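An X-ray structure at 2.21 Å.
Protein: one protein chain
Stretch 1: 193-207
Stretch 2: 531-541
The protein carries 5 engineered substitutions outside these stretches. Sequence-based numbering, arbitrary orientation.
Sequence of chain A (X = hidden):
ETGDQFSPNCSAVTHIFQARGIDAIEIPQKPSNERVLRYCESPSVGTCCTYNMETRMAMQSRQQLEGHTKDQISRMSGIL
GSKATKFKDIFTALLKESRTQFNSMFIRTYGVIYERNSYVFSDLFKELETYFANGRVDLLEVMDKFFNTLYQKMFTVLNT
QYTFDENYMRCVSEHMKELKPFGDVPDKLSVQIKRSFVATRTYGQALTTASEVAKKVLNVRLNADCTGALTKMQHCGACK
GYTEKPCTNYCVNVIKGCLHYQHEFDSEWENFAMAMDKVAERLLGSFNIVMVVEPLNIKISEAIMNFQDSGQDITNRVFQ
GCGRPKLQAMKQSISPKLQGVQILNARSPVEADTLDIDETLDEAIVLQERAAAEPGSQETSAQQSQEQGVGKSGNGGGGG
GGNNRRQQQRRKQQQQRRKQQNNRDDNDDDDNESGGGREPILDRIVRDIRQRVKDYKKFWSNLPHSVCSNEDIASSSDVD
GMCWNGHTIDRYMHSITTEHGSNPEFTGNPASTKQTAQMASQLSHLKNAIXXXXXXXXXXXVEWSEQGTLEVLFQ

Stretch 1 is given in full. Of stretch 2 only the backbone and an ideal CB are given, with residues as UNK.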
# COMPACT_ATOMS: atom_id res chain seq x y z
N ILE A 193 7.06 -3.91 -23.24
CA ILE A 193 5.89 -4.68 -22.82
C ILE A 193 6.12 -5.31 -21.46
O ILE A 193 5.24 -5.27 -20.58
CB ILE A 193 5.55 -5.74 -23.88
CG1 ILE A 193 5.01 -5.08 -25.16
CG2 ILE A 193 4.54 -6.74 -23.34
CD1 ILE A 193 4.67 -6.06 -26.26
N LYS A 194 7.30 -5.89 -21.24
CA LYS A 194 7.60 -6.53 -19.96
C LYS A 194 7.56 -5.52 -18.82
O LYS A 194 6.93 -5.77 -17.78
CB LYS A 194 8.96 -7.22 -20.03
CG LYS A 194 9.42 -7.87 -18.73
CD LYS A 194 10.44 -7.00 -18.01
CE LYS A 194 11.01 -7.72 -16.80
NZ LYS A 194 11.97 -6.85 -16.05
N ARG A 195 8.22 -4.37 -19.00
CA ARG A 195 8.18 -3.33 -17.98
C ARG A 195 6.75 -2.90 -17.68
O ARG A 195 6.39 -2.69 -16.51
CB ARG A 195 9.00 -2.12 -18.42
CG ARG A 195 10.50 -2.34 -18.49
CD ARG A 195 11.14 -1.16 -19.19
NE ARG A 195 12.59 -1.15 -19.09
CZ ARG A 195 13.37 -0.21 -19.63
NH1 ARG A 195 12.82 0.79 -20.30
NH2 ARG A 195 14.68 -0.27 -19.49
N SER A 196 5.92 -2.76 -18.72
CA SER A 196 4.56 -2.28 -18.53
C SER A 196 3.73 -3.28 -17.73
O SER A 196 3.00 -2.89 -16.81
CB SER A 196 3.91 -2.01 -19.88
OG SER A 196 2.66 -1.38 -19.73
N PHE A 197 3.83 -4.57 -18.06
CA PHE A 197 3.02 -5.57 -17.38
C PHE A 197 3.49 -5.80 -15.95
O PHE A 197 2.67 -6.04 -15.05
CB PHE A 197 3.02 -6.88 -18.17
CG PHE A 197 1.94 -6.95 -19.20
CD1 PHE A 197 2.11 -6.38 -20.45
CD2 PHE A 197 0.75 -7.60 -18.92
CE1 PHE A 197 1.11 -6.44 -21.40
CE2 PHE A 197 -0.26 -7.67 -19.87
CZ PHE A 197 -0.08 -7.09 -21.11
N VAL A 198 4.80 -5.74 -15.71
CA VAL A 198 5.31 -5.89 -14.35
C VAL A 198 4.87 -4.71 -13.49
O VAL A 198 4.41 -4.89 -12.36
CB VAL A 198 6.84 -6.05 -14.36
CG1 VAL A 198 7.38 -6.05 -12.93
CG2 VAL A 198 7.24 -7.33 -15.07
N ALA A 199 5.01 -3.49 -14.01
CA ALA A 199 4.60 -2.31 -13.25
C ALA A 199 3.09 -2.29 -13.02
O ALA A 199 2.63 -1.89 -11.95
CB ALA A 199 5.05 -1.04 -13.97
N THR A 200 2.31 -2.73 -14.01
CA THR A 200 0.86 -2.71 -13.87
C THR A 200 0.39 -3.72 -12.83
O THR A 200 -0.43 -3.40 -11.96
CB THR A 200 0.20 -2.99 -15.22
OG1 THR A 200 0.67 -2.04 -16.19
CG2 THR A 200 -1.31 -2.87 -15.11
N ARG A 201 0.91 -4.95 -12.90
CA ARG A 201 0.51 -5.97 -11.93
C ARG A 201 0.98 -5.61 -10.53
O ARG A 201 0.20 -5.70 -9.57
CB ARG A 201 1.07 -7.33 -12.35
CG ARG A 201 1.04 -8.36 -11.23
CD ARG A 201 1.42 -9.75 -11.71
NE ARG A 201 1.61 -10.66 -10.58
CZ ARG A 201 0.62 -11.28 -9.95
NH1 ARG A 201 -0.64 -11.09 -10.32
NH2 ARG A 201 0.89 -12.09 -8.93
N THR A 202 2.24 -5.20 -10.39
CA THR A 202 2.78 -4.88 -9.07
C THR A 202 2.02 -3.73 -8.42
O THR A 202 1.80 -3.72 -7.20
CB THR A 202 4.27 -4.56 -9.18
OG1 THR A 202 4.95 -5.64 -9.82
CG2 THR A 202 4.87 -4.33 -7.80
N TYR A 203 1.60 -2.75 -9.22
CA TYR A 203 0.85 -1.61 -8.70
C TYR A 203 -0.42 -2.07 -8.00
O TYR A 203 -0.70 -1.67 -6.86
CB TYR A 203 0.52 -0.65 -9.85
CG TYR A 203 0.01 0.71 -9.44
CD1 TYR A 203 0.85 1.64 -8.85
CD2 TYR A 203 -1.31 1.07 -9.68
CE1 TYR A 203 0.39 2.89 -8.49
CE2 TYR A 203 -1.78 2.32 -9.33
CZ TYR A 203 -0.93 3.23 -8.73
OH TYR A 203 -1.39 4.47 -8.38
N GLY A 204 -1.20 -2.93 -8.66
CA GLY A 204 -2.41 -3.46 -8.04
C GLY A 204 -2.15 -4.48 -6.95
O GLY A 204 -2.90 -4.54 -5.97
N GLN A 205 -1.11 -5.29 -7.10
CA GLN A 205 -0.83 -6.31 -6.09
C GLN A 205 -0.31 -5.68 -4.80
O GLN A 205 -0.70 -6.09 -3.70
CB GLN A 205 0.17 -7.34 -6.62
CG GLN A 205 -0.38 -8.22 -7.72
CD GLN A 205 -1.54 -9.08 -7.26
OE1 GLN A 205 -1.61 -9.48 -6.10
NE2 GLN A 205 -2.47 -9.35 -8.17
N ALA A 206 0.57 -4.68 -4.92
CA ALA A 206 1.07 -4.00 -3.74
C ALA A 206 -0.04 -3.24 -3.03
O ALA A 206 -0.07 -3.18 -1.79
CB ALA A 206 2.21 -3.05 -4.12
N LEU A 207 -0.98 -2.66 -3.79
CA LEU A 207 -2.10 -1.98 -3.16
C LEU A 207 -3.00 -2.96 -2.41
O LEU A 207 -3.53 -2.63 -1.35
CB LEU A 207 -2.90 -1.21 -4.22
CG LEU A 207 -4.13 -0.46 -3.71
CD1 LEU A 207 -3.74 0.59 -2.67
CD2 LEU A 207 -4.89 0.19 -4.85
N UNK A 531 9.81 -3.74 -2.13
CA UNK A 531 10.87 -4.22 -3.00
C UNK A 531 10.35 -4.44 -4.42
O UNK A 531 11.03 -4.10 -5.40
CB UNK A 531 11.47 -5.51 -2.45
N UNK A 532 9.15 -4.99 -4.55
CA UNK A 532 8.58 -5.22 -5.87
C UNK A 532 8.25 -3.90 -6.57
O UNK A 532 8.44 -3.77 -7.78
CB UNK A 532 7.32 -6.09 -5.76
N UNK A 533 7.76 -2.92 -5.81
CA UNK A 533 7.47 -1.61 -6.40
C UNK A 533 8.74 -0.93 -6.89
O UNK A 533 8.76 -0.33 -7.97
CB UNK A 533 6.76 -0.71 -5.38
N UNK A 534 9.82 -1.01 -6.10
CA UNK A 534 11.08 -0.39 -6.52
C UNK A 534 11.66 -1.10 -7.74
O UNK A 534 12.15 -0.44 -8.67
CB UNK A 534 12.09 -0.41 -5.37
N UNK A 535 11.62 -2.43 -7.76
CA UNK A 535 12.07 -3.17 -8.93
C UNK A 535 11.22 -2.84 -10.15
O UNK A 535 11.75 -2.66 -11.25
CB UNK A 535 12.03 -4.67 -8.65
N UNK A 536 9.90 -2.75 -9.97
CA UNK A 536 9.02 -2.42 -11.08
C UNK A 536 9.27 -1.02 -11.61
O UNK A 536 9.13 -0.77 -12.81
CB UNK A 536 7.56 -2.56 -10.65
N UNK A 537 9.64 -0.08 -10.72
CA UNK A 537 9.94 1.27 -11.16
C UNK A 537 11.19 1.31 -12.04
O UNK A 537 11.23 2.04 -13.04
CB UNK A 537 10.12 2.19 -9.95
N UNK A 538 12.22 0.54 -11.67
CA UNK A 538 13.44 0.51 -12.46
C UNK A 538 13.34 -0.42 -13.66
O UNK A 538 14.07 -0.22 -14.64
CB UNK A 538 14.62 0.09 -11.58
N UNK A 539 12.46 -1.41 -13.61
CA UNK A 539 12.23 -2.29 -14.74
C UNK A 539 13.27 -3.36 -14.97
O UNK A 539 13.22 -4.04 -16.00
CB UNK A 539 12.12 -1.44 -16.01
N UNK A 540 14.21 -3.54 -14.04
CA UNK A 540 15.24 -4.55 -14.20
C UNK A 540 14.80 -5.86 -13.56
O UNK A 540 13.95 -5.90 -12.67
CB UNK A 540 16.56 -4.07 -13.59
N UNK A 541 15.38 -6.96 -14.05
CA UNK A 541 15.05 -8.29 -13.55
C UNK A 541 16.12 -9.29 -13.96
O UNK A 541 16.57 -9.30 -15.10
CB UNK A 541 13.68 -8.74 -14.06

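Stretch 1 is helical throughout. Stretch 2 is helical from 531 to 538 and runs roughly antiparallel to it, at 154°, with the axes 8.7 Å apart at closest approach. The side of stretch 1 that faces it carries Lys194, Val198, Thr202 and Ala206, with Arg195 and Ala199 beside them.

Position 531 has nothing of stretch 1 within 5.5 Å of its CB. Stretch 1 sets no demand here, and many residues would suit. It is Val531, which makes no contact.

Position 532 points its CB toward stretch 1, and that CB comes close to the methyl CG2 of Thr202. A small residue would fit, as would a longer one that bends outward. It is His532. Its chi1 is m, and the ring leads away from the contact. His532 CB stays 3.7 Å from Thr202 CG2, and the same CG2 lies 3.6 Å from the backbone atom His532 O.

Position 533 points sideways. Thr202 CG2 and Ala206 CB lie near its CB and leave an apolar hollow beside Tyr203. Leucine, isoleucine or methionine could reach into it. It is Leu533, with chi1 m and chi2 t, so its end comes nearer than its CB direction suggests. Leu533 CD2 packs 3.7 Å from Thr202 CG2 and 3.8 Å from Ala206 CB. It is also 4.3 Å from Tyr203 CA.

Position 534 points away into space free of stretch 1, so a long polar residue is easily accepted. It is Arg534, extended and out of contact.

Position 535 points sideways, with no partner in reach. Polar residues would do. It is Asn535, whose OD1 accepts a hydrogen bond from the side chain at 540.

Position 536 is where the backbones come closest, with Ala199 CA 4.9 Å from its own CA. The CB points toward stretch 1, between Val198, Ala199 and Thr202. The space favours a small residue, alanine above all, with glycine or serine possible. It is Ala536. Its CB sits 3.9 Å from Ala199 CA, 4.2 Å from Val198 CG1 and 4.1 Å from Thr202 OG1. That hydroxyl is already engaged, donating to Val198 O.

Position 537 points away, so stretch 1 does not restrict its size. It is Tyr537, which makes no contact here.

Position 538 also points away and suits a polar residue near the helix end. It is Asn538, whose ND2 donates to the side chain at 540.

Position 539 leaves helical geometry with positive phi, 78°. Its ideal CB would lie 3.1 Å from Arg195 CG, which is tight. Both features favour glycine. It is Gly539, whose O accepts a weak hydrogen bond from Lys194 NZ at 3.1 Å.

Position 540 points away, leaving room for a polar chain. It is Gln540, poorly ordered. Its NE2 donates a hydrogen bond to Asn535 OD1, and its OE1 accepts one from Asn538 ND2.

Position 541 points toward Lys194, so an acidic or polar residue would suit. It is Asp541, also poorly ordered. Its closest approach is Asp541 CB to Lys194 NZ, 3.2 Å, and its carboxylate oxygens lie farther from that NZ, so no salt bridge forms.

Stretch 2 (531-541) VHLRNAYNGQD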
# COMPACT_ATOMS: atom_id res chain seq x y z
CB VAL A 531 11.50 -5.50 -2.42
CG1 VAL A 531 12.52 -6.09 -3.39
CG2 VAL A 531 12.15 -5.21 -1.08
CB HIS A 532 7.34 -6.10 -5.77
CG HIS A 532 7.62 -7.47 -5.23
ND1 HIS A 532 6.62 -8.36 -4.91
CD2 HIS A 532 8.78 -8.10 -4.97
CE1 HIS A 532 7.15 -9.48 -4.46
NE2 HIS A 532 8.47 -9.35 -4.49
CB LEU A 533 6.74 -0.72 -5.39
CG LEU A 533 5.29 -1.09 -5.08
CD1 LEU A 533 4.77 -0.23 -3.94
CD2 LEU A 533 4.42 -0.95 -6.31
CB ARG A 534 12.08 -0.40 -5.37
CG ARG A 534 11.71 0.51 -4.22
CD ARG A 534 12.76 0.47 -3.11
NE ARG A 534 12.39 1.31 -1.98
CZ ARG A 534 13.10 1.42 -0.86
NH1 ARG A 534 14.22 0.73 -0.73
NH2 ARG A 534 12.69 2.21 0.12
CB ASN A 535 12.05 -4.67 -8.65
CG ASN A 535 13.13 -5.10 -7.68
OD1 ASN A 535 14.20 -4.50 -7.62
ND2 ASN A 535 12.86 -6.15 -6.92
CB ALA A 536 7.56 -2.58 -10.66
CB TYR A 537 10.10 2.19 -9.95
CG TYR A 537 10.52 3.60 -10.31
CD1 TYR A 537 9.60 4.50 -10.84
CD2 TYR A 537 11.82 4.04 -10.11
CE1 TYR A 537 9.98 5.79 -11.17
CE2 TYR A 537 12.20 5.33 -10.44
CZ TYR A 537 11.28 6.20 -10.97
OH TYR A 537 11.65 7.48 -11.29
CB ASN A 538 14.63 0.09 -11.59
CG ASN A 538 15.96 0.25 -12.30
OD1 ASN A 538 16.17 1.20 -13.05
ND2 ASN A 538 16.87 -0.70 -12.08
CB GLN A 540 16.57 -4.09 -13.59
CG GLN A 540 16.88 -4.66 -12.21
CD GLN A 540 16.03 -4.05 -11.11
OE1 GLN A 540 15.36 -3.04 -11.31
NE2 GLN A 540 16.06 -4.67 -9.94
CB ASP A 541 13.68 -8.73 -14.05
CG ASP A 541 12.99 -9.70 -13.10
OD1 ASP A 541 12.59 -9.26 -12.00
OD2 ASP A 541 12.86 -10.89 -13.46
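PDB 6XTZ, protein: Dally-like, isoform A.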